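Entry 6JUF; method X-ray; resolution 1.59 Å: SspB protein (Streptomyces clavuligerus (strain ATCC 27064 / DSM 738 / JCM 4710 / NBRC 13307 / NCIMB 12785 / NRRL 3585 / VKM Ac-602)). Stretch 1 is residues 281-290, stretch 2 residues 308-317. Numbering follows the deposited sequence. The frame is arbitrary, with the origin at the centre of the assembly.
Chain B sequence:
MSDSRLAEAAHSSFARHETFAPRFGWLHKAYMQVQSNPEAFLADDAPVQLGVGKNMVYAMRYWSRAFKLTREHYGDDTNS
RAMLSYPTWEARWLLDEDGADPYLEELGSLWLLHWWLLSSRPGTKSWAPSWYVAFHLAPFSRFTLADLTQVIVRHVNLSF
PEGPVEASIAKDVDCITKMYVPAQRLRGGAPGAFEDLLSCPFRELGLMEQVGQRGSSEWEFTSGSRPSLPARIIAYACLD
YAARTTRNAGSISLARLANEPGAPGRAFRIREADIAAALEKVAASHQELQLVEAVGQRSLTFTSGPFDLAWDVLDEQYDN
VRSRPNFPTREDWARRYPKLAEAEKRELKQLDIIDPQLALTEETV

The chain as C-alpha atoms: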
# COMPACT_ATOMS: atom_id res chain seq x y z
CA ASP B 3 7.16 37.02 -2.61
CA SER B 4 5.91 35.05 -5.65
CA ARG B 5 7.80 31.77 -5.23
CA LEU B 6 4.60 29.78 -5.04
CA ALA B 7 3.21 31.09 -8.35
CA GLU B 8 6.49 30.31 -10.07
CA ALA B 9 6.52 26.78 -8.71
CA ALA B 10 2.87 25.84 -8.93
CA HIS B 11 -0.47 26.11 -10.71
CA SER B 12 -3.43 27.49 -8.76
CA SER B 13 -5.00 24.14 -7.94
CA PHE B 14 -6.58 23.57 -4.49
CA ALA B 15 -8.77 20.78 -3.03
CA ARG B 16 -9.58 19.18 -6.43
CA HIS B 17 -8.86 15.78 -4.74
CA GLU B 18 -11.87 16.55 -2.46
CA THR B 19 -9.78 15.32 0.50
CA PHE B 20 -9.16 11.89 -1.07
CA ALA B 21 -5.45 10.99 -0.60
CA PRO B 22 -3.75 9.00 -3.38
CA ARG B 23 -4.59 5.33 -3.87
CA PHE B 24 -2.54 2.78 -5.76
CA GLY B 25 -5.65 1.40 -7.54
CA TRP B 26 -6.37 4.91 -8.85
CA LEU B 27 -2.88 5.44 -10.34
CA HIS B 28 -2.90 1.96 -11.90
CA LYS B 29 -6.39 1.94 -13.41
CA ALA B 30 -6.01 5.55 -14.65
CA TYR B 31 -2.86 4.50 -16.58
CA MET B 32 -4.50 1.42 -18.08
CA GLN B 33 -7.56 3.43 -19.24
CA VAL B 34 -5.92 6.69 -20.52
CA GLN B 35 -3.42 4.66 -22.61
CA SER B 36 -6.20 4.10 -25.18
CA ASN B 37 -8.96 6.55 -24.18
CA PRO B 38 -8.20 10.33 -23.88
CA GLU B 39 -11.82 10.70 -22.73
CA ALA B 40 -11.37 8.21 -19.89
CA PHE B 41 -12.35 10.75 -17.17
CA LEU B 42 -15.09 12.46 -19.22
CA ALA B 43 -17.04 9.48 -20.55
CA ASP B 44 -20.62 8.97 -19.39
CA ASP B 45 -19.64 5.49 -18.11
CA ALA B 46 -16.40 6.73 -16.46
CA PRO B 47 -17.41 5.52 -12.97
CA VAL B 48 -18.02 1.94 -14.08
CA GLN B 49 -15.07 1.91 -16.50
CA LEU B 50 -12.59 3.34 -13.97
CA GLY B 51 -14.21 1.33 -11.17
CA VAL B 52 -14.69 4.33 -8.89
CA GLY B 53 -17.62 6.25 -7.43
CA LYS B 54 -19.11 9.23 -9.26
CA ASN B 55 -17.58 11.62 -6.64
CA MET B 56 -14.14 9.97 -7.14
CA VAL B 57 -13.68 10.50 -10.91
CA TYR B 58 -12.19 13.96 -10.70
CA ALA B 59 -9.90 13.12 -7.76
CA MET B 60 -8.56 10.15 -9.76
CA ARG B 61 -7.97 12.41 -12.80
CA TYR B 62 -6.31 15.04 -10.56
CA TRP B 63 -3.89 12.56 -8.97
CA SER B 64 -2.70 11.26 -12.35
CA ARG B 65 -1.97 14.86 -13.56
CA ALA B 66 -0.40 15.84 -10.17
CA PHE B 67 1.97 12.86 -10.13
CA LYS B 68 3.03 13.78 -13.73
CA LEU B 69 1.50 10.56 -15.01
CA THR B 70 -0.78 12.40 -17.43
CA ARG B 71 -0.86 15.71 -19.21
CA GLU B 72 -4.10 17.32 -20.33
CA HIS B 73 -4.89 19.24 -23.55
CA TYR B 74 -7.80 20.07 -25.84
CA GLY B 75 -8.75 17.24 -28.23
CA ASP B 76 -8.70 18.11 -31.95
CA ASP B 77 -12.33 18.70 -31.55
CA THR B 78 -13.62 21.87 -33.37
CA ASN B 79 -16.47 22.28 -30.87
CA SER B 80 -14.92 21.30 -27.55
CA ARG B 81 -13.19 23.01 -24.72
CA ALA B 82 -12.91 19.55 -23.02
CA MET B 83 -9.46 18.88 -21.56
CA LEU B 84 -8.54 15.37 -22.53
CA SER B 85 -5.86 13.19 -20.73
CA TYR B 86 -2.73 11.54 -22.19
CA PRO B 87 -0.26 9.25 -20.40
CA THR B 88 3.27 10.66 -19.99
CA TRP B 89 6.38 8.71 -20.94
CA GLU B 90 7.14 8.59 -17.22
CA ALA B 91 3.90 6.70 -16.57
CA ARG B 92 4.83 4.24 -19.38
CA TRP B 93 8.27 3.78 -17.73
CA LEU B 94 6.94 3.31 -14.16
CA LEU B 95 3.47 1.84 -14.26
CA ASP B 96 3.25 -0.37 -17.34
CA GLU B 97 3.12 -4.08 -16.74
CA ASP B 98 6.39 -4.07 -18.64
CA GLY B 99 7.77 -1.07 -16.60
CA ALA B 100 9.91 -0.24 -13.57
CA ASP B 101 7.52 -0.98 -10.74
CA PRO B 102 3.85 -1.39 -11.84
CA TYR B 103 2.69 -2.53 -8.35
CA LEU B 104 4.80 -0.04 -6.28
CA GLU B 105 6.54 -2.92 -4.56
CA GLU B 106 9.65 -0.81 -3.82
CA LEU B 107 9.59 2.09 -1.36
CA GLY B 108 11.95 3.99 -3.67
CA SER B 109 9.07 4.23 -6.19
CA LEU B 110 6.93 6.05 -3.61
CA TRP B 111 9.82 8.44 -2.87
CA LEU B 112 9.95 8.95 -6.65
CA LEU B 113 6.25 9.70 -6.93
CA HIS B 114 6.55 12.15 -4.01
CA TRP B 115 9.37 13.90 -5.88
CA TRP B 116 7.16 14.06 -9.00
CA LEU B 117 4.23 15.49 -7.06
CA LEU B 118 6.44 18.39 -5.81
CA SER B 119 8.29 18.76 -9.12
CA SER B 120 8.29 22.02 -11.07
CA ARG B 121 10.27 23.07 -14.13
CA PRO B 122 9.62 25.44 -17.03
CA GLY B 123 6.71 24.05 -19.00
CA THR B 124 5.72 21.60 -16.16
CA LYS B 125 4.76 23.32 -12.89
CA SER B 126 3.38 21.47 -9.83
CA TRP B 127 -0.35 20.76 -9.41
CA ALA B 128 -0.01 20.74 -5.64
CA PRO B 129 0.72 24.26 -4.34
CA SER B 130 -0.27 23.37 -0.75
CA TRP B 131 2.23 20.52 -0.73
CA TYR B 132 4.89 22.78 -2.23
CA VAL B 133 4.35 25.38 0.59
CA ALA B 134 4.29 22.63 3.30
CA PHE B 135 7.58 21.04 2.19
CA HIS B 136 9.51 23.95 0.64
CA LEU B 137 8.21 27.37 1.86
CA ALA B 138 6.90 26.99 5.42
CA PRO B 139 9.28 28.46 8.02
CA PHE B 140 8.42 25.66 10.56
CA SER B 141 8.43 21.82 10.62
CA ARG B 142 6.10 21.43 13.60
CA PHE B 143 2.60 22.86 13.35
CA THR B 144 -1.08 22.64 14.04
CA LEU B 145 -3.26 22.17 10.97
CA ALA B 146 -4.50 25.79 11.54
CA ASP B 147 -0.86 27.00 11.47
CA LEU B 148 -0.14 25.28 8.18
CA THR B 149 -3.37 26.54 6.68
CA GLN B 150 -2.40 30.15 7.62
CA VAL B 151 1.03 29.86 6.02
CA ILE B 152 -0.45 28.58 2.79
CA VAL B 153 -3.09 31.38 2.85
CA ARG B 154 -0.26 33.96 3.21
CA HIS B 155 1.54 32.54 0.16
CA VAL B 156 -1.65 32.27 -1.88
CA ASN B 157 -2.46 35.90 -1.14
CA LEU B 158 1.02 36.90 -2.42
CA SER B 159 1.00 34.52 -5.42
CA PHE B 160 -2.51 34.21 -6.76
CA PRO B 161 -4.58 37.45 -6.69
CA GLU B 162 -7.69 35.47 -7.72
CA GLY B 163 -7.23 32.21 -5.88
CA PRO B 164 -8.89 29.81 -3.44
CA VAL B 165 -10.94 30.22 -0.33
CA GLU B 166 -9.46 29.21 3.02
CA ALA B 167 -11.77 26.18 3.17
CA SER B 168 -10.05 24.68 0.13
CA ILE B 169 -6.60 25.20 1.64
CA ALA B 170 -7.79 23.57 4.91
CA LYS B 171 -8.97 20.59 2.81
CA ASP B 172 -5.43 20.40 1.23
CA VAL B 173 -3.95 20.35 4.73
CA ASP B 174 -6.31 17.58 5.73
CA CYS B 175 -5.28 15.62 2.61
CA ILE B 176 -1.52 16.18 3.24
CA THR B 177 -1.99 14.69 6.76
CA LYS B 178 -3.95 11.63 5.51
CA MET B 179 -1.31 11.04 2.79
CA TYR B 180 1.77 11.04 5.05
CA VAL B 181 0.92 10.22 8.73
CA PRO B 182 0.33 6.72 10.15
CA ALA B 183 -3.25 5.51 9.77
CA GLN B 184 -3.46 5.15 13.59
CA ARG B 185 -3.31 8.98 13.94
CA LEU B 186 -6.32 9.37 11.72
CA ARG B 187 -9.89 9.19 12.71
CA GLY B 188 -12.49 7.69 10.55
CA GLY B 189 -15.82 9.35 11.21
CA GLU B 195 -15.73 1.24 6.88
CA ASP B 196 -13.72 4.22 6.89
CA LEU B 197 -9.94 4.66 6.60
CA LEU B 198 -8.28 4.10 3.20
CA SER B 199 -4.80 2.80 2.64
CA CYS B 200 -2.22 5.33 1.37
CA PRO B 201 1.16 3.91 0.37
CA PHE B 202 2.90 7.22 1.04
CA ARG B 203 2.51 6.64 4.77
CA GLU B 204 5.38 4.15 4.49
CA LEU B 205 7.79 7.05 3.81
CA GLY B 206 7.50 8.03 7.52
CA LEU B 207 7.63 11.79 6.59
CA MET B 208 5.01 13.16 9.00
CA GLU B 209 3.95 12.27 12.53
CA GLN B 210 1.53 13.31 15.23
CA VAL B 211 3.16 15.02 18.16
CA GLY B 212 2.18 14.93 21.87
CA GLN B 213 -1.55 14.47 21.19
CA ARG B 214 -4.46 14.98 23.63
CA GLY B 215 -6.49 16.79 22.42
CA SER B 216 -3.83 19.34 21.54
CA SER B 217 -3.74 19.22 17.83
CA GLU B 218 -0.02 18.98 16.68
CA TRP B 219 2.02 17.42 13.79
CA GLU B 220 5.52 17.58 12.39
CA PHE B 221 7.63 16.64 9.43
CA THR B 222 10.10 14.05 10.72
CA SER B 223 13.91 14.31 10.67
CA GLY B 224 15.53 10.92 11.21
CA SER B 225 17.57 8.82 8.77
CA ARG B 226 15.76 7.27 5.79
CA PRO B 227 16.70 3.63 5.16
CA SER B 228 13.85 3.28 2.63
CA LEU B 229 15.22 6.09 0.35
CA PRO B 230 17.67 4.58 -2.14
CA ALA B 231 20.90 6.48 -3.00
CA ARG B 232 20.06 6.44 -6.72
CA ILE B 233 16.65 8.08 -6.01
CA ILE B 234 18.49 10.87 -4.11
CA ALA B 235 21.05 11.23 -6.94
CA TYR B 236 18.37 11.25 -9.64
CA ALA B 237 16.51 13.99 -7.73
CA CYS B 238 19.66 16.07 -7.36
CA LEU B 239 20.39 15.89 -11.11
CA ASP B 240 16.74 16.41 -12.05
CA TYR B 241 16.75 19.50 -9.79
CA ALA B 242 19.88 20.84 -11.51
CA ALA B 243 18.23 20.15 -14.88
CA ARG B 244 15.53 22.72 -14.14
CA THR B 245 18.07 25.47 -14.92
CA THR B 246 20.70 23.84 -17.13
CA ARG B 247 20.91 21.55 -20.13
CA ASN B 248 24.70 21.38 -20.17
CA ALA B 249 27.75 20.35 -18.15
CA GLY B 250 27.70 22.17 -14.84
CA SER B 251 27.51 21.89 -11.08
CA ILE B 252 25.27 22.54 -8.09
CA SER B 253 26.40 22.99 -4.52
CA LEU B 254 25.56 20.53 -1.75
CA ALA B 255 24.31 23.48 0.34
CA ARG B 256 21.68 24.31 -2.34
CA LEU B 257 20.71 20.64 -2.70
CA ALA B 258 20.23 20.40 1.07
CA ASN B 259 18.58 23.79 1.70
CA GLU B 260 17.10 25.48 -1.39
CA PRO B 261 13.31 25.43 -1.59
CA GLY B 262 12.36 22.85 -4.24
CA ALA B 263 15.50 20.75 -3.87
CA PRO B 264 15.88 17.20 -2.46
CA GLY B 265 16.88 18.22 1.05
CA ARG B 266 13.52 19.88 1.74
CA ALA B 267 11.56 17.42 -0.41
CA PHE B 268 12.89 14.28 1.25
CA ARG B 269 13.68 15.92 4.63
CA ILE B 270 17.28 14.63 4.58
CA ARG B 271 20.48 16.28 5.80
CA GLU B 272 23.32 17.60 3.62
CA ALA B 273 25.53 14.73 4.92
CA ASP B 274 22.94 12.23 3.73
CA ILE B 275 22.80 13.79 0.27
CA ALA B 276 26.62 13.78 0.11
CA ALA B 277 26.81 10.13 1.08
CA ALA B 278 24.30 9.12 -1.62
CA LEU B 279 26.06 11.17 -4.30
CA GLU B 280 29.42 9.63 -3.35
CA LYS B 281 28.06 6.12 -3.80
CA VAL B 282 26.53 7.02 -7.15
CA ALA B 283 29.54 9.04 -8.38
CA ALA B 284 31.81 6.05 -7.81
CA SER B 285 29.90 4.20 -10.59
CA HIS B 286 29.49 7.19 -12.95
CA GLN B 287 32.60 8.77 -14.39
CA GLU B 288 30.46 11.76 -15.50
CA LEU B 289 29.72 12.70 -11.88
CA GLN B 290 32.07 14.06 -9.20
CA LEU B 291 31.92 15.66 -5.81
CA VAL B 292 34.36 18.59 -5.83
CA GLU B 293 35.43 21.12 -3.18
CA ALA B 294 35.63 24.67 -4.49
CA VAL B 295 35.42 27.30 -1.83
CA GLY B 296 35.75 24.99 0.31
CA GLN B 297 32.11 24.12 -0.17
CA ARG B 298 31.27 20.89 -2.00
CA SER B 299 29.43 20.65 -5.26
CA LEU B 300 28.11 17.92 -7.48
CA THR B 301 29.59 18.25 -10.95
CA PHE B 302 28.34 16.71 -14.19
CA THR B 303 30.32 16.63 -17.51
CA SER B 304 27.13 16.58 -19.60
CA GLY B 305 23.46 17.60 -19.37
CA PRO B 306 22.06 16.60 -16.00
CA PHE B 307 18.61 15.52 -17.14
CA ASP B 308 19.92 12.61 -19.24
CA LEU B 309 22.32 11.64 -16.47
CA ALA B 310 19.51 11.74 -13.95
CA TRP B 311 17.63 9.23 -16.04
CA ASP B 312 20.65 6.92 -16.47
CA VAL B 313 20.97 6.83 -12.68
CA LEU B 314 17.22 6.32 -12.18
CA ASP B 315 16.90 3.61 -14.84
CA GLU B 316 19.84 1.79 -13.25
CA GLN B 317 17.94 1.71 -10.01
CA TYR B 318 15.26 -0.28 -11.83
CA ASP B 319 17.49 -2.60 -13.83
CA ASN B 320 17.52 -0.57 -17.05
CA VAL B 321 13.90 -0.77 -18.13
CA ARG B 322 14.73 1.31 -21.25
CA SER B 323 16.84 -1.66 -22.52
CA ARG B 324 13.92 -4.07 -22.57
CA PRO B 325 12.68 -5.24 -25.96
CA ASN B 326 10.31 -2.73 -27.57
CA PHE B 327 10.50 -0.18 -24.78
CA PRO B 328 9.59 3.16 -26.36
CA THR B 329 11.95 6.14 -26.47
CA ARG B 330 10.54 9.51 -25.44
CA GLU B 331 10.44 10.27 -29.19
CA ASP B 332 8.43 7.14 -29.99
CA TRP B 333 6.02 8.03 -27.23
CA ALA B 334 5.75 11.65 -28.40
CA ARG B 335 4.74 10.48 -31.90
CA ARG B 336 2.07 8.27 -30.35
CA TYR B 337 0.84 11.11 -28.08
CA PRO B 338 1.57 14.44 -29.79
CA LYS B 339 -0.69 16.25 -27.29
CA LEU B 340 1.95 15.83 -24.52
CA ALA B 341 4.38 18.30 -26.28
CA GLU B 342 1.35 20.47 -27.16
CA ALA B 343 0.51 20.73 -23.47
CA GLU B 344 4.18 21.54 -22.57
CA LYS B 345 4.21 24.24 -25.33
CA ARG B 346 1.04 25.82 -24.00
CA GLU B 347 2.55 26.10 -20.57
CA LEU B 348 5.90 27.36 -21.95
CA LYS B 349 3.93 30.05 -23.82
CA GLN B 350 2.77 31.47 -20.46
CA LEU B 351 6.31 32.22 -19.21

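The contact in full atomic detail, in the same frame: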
# COMPACT_ATOMS: atom_id res chain seq x y z
N LYS B 281 28.30 7.49 -3.36
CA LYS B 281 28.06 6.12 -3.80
C LYS B 281 27.74 6.06 -5.28
O LYS B 281 28.29 5.25 -6.01
CB LYS B 281 26.94 5.50 -2.95
CG LYS B 281 26.82 4.01 -3.12
CD LYS B 281 25.82 3.54 -2.09
CE LYS B 281 25.06 2.31 -2.54
NZ LYS B 281 24.16 2.00 -1.38
N VAL B 282 26.95 7.01 -5.75
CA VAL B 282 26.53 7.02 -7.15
C VAL B 282 27.63 7.51 -8.06
O VAL B 282 27.86 6.92 -9.11
CB VAL B 282 25.20 7.77 -7.30
CG1 VAL B 282 24.75 7.82 -8.76
CG2 VAL B 282 24.12 7.05 -6.51
N ALA B 283 28.40 8.52 -7.63
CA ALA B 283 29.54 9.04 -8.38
C ALA B 283 30.63 8.02 -8.58
O ALA B 283 31.34 8.08 -9.58
CB ALA B 283 30.15 10.26 -7.71
N ALA B 284 30.77 7.06 -7.65
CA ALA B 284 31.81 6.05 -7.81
C ALA B 284 31.60 5.18 -9.05
O ALA B 284 32.59 4.72 -9.65
CB ALA B 284 31.92 5.20 -6.57
N SER B 285 30.34 5.01 -9.45
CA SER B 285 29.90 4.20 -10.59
C SER B 285 29.84 5.00 -11.89
O SER B 285 29.74 4.42 -12.97
CB SER B 285 28.44 3.72 -10.30
OG SER B 285 28.44 2.64 -9.44
N HIS B 286 29.79 6.33 -11.79
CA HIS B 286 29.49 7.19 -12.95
C HIS B 286 30.63 8.15 -13.15
O HIS B 286 30.79 9.08 -12.33
CB HIS B 286 28.19 7.97 -12.69
CG HIS B 286 26.95 7.16 -12.96
ND1 HIS B 286 26.27 7.18 -14.15
CD2 HIS B 286 26.26 6.27 -12.13
CE1 HIS B 286 25.23 6.34 -14.07
NE2 HIS B 286 25.23 5.77 -12.87
N GLN B 287 31.43 7.96 -14.20
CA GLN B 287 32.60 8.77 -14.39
C GLN B 287 32.21 10.22 -14.68
O GLN B 287 33.01 11.13 -14.38
CB GLN B 287 33.49 8.16 -15.48
CG GLN B 287 34.94 8.73 -15.43
CD GLN B 287 35.11 9.97 -16.28
OE1 GLN B 287 34.37 10.17 -17.25
NE2 GLN B 287 36.10 10.82 -15.93
N GLU B 288 30.98 10.45 -15.14
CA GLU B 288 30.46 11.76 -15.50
C GLU B 288 30.12 12.60 -14.27
O GLU B 288 29.88 13.80 -14.37
CB GLU B 288 29.20 11.68 -16.37
CG GLU B 288 29.26 10.77 -17.60
CD GLU B 288 28.57 9.39 -17.37
OE1 GLU B 288 28.09 8.80 -18.40
OE2 GLU B 288 28.52 8.90 -16.16
N LEU B 289 30.12 12.00 -13.09
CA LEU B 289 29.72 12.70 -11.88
C LEU B 289 30.89 12.76 -10.90
O LEU B 289 31.59 11.80 -10.71
CB LEU B 289 28.53 11.98 -11.18
CG LEU B 289 27.29 11.80 -12.07
CD1 LEU B 289 26.25 11.03 -11.25
CD2 LEU B 289 26.71 13.14 -12.58
N GLN B 290 31.06 13.92 -10.27
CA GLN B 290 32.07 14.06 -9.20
C GLN B 290 31.52 14.92 -8.07
O GLN B 290 30.62 15.73 -8.24
CB GLN B 290 33.39 14.71 -9.69
CG GLN B 290 34.16 13.81 -10.64
CD GLN B 290 35.58 14.34 -10.89
OE1 GLN B 290 35.95 15.41 -10.42
NE2 GLN B 290 36.39 13.55 -11.57
N ASP B 308 19.70 13.94 -18.69
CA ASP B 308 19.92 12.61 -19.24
C ASP B 308 20.66 11.77 -18.22
O ASP B 308 20.44 10.52 -18.13
CB ASP B 308 20.72 12.65 -20.58
CG ASP B 308 19.88 13.19 -21.74
OD1 ASP B 308 18.63 13.24 -21.65
OD2 ASP B 308 20.47 13.59 -22.76
N LEU B 309 21.56 12.40 -17.48
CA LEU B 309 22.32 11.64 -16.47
C LEU B 309 21.38 11.21 -15.34
O LEU B 309 21.50 10.12 -14.82
CB LEU B 309 23.53 12.41 -15.91
CG LEU B 309 24.60 12.71 -17.01
CD1 LEU B 309 25.58 13.72 -16.41
CD2 LEU B 309 25.24 11.36 -17.31
N ALA B 310 20.45 12.07 -14.96
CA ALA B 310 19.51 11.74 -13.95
C ALA B 310 18.76 10.47 -14.34
O ALA B 310 18.55 9.61 -13.49
CB ALA B 310 18.51 12.90 -13.75
N TRP B 311 18.32 10.39 -15.58
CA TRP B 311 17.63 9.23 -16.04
C TRP B 311 18.50 7.99 -16.19
O TRP B 311 17.96 6.91 -16.07
CB TRP B 311 16.80 9.54 -17.29
CG TRP B 311 15.52 10.15 -16.82
CD1 TRP B 311 15.21 11.49 -16.64
CD2 TRP B 311 14.35 9.43 -16.41
NE1 TRP B 311 13.95 11.63 -16.18
CE2 TRP B 311 13.38 10.43 -16.02
CE3 TRP B 311 14.00 8.08 -16.34
CZ2 TRP B 311 12.11 10.08 -15.54
CZ3 TRP B 311 12.74 7.73 -15.91
CH2 TRP B 311 11.81 8.72 -15.49
N ASP B 312 19.77 8.10 -16.55
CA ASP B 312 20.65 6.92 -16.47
C ASP B 312 20.65 6.37 -15.06
O ASP B 312 20.53 5.16 -14.86
CB ASP B 312 22.09 7.25 -16.89
CG ASP B 312 22.22 7.57 -18.37
OD1 ASP B 312 21.30 7.18 -19.13
OD2 ASP B 312 23.20 8.26 -18.75
N VAL B 313 20.85 7.25 -14.08
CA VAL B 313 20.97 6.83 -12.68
C VAL B 313 19.63 6.21 -12.23
O VAL B 313 19.59 5.17 -11.60
CB VAL B 313 21.27 8.07 -11.81
CG1 VAL B 313 21.09 7.81 -10.31
CG2 VAL B 313 22.69 8.56 -12.06
N LEU B 314 18.53 6.83 -12.59
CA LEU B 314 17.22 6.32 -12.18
C LEU B 314 16.89 4.98 -12.88
O LEU B 314 16.44 4.08 -12.26
CB LEU B 314 16.11 7.33 -12.49
CG LEU B 314 14.69 6.93 -12.09
CD1 LEU B 314 14.61 6.57 -10.60
CD2 LEU B 314 13.69 8.06 -12.38
N ASP B 315 17.17 4.85 -14.17
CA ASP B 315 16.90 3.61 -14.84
C ASP B 315 17.77 2.51 -14.26
O ASP B 315 17.31 1.35 -14.18
CB ASP B 315 17.11 3.76 -16.33
CG ASP B 315 16.31 2.74 -17.15
OD1 ASP B 315 15.23 2.34 -16.66
OD2 ASP B 315 16.71 2.41 -18.27
N GLU B 316 19.00 2.81 -13.86
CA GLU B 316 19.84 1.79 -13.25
C GLU B 316 19.22 1.24 -11.99
O GLU B 316 19.31 0.04 -11.69
CB GLU B 316 21.18 2.38 -12.93
CG GLU B 316 21.98 2.59 -14.19
CD GLU B 316 23.13 3.51 -13.97
OE1 GLU B 316 23.56 3.58 -12.82
OE2 GLU B 316 23.63 4.09 -14.97
N GLN B 317 18.59 2.11 -11.21
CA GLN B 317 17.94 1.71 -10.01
C GLN B 317 16.85 0.69 -10.25
O GLN B 317 16.52 -0.10 -9.37
CB GLN B 317 17.33 2.97 -9.36
CG GLN B 317 16.52 2.73 -8.07
CD GLN B 317 17.29 2.09 -6.91
OE1 GLN B 317 18.50 2.12 -6.86
NE2 GLN B 317 16.53 1.57 -5.90
O HOH W 1 25.62 7.26 -17.57

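Stretch 2 is helical and packs against the end of a helix, a turn and the start of a strand in stretch 1. The contact buries 327 Å², both sides summed. The helix residues that touch stretch 1 are Leu309, Asp312, Val313 and Glu316. This three- and four-residue spacing keeps them on one side of the helix, and each points its CA-to-CB bond toward stretch 1.

Leu309 is buried. Its CD1 lies 4.0 Å from CD2 of Leu289, an apolar pair that suits two branched side chains. Its CD2 lies 3.9 Å from CD of Glu288, so it also packs beside the carboxylate carbon.

Asp312 is partly exposed. Its CB comes within 4.3 Å of CE1 of His286. Its carboxylate reaches stretch 1 through water 1, which donates to OD2 of Asp312 at 2.9 Å and to OE1 of Glu288 at 3.0 Å. The water thus bridges two acidic groups that could not donate to each other if both are charged.

Val313 is buried and compact. Its CG2 meets three residues: it is 4.0 Å from CG1 of Val282, 4.4 Å from CD1 of Leu289, and 4.0 Å from the centroid of the His286 ring. The methyl sits over the ring face, 20° off the normal, as a CH-pi contact.

Glu316 supplies the polar anchor. NE2 of His286 donates a hydrogen bond to OE1 of Glu316 at 2.8 Å, with an angle of 152°. OE1 lies at the ring edge, near its plane, which leaves the face to Val313. The long glutamate side chain spans the gap to the imidazole.

His286 opens a type I beta turn that ends at Leu289. ND1 of His286 makes a weak hydrogen bond to OE2 of Glu288 at 3.5 Å. Both ring nitrogens therefore donate to carboxylates, consistent with a protonated imidazole.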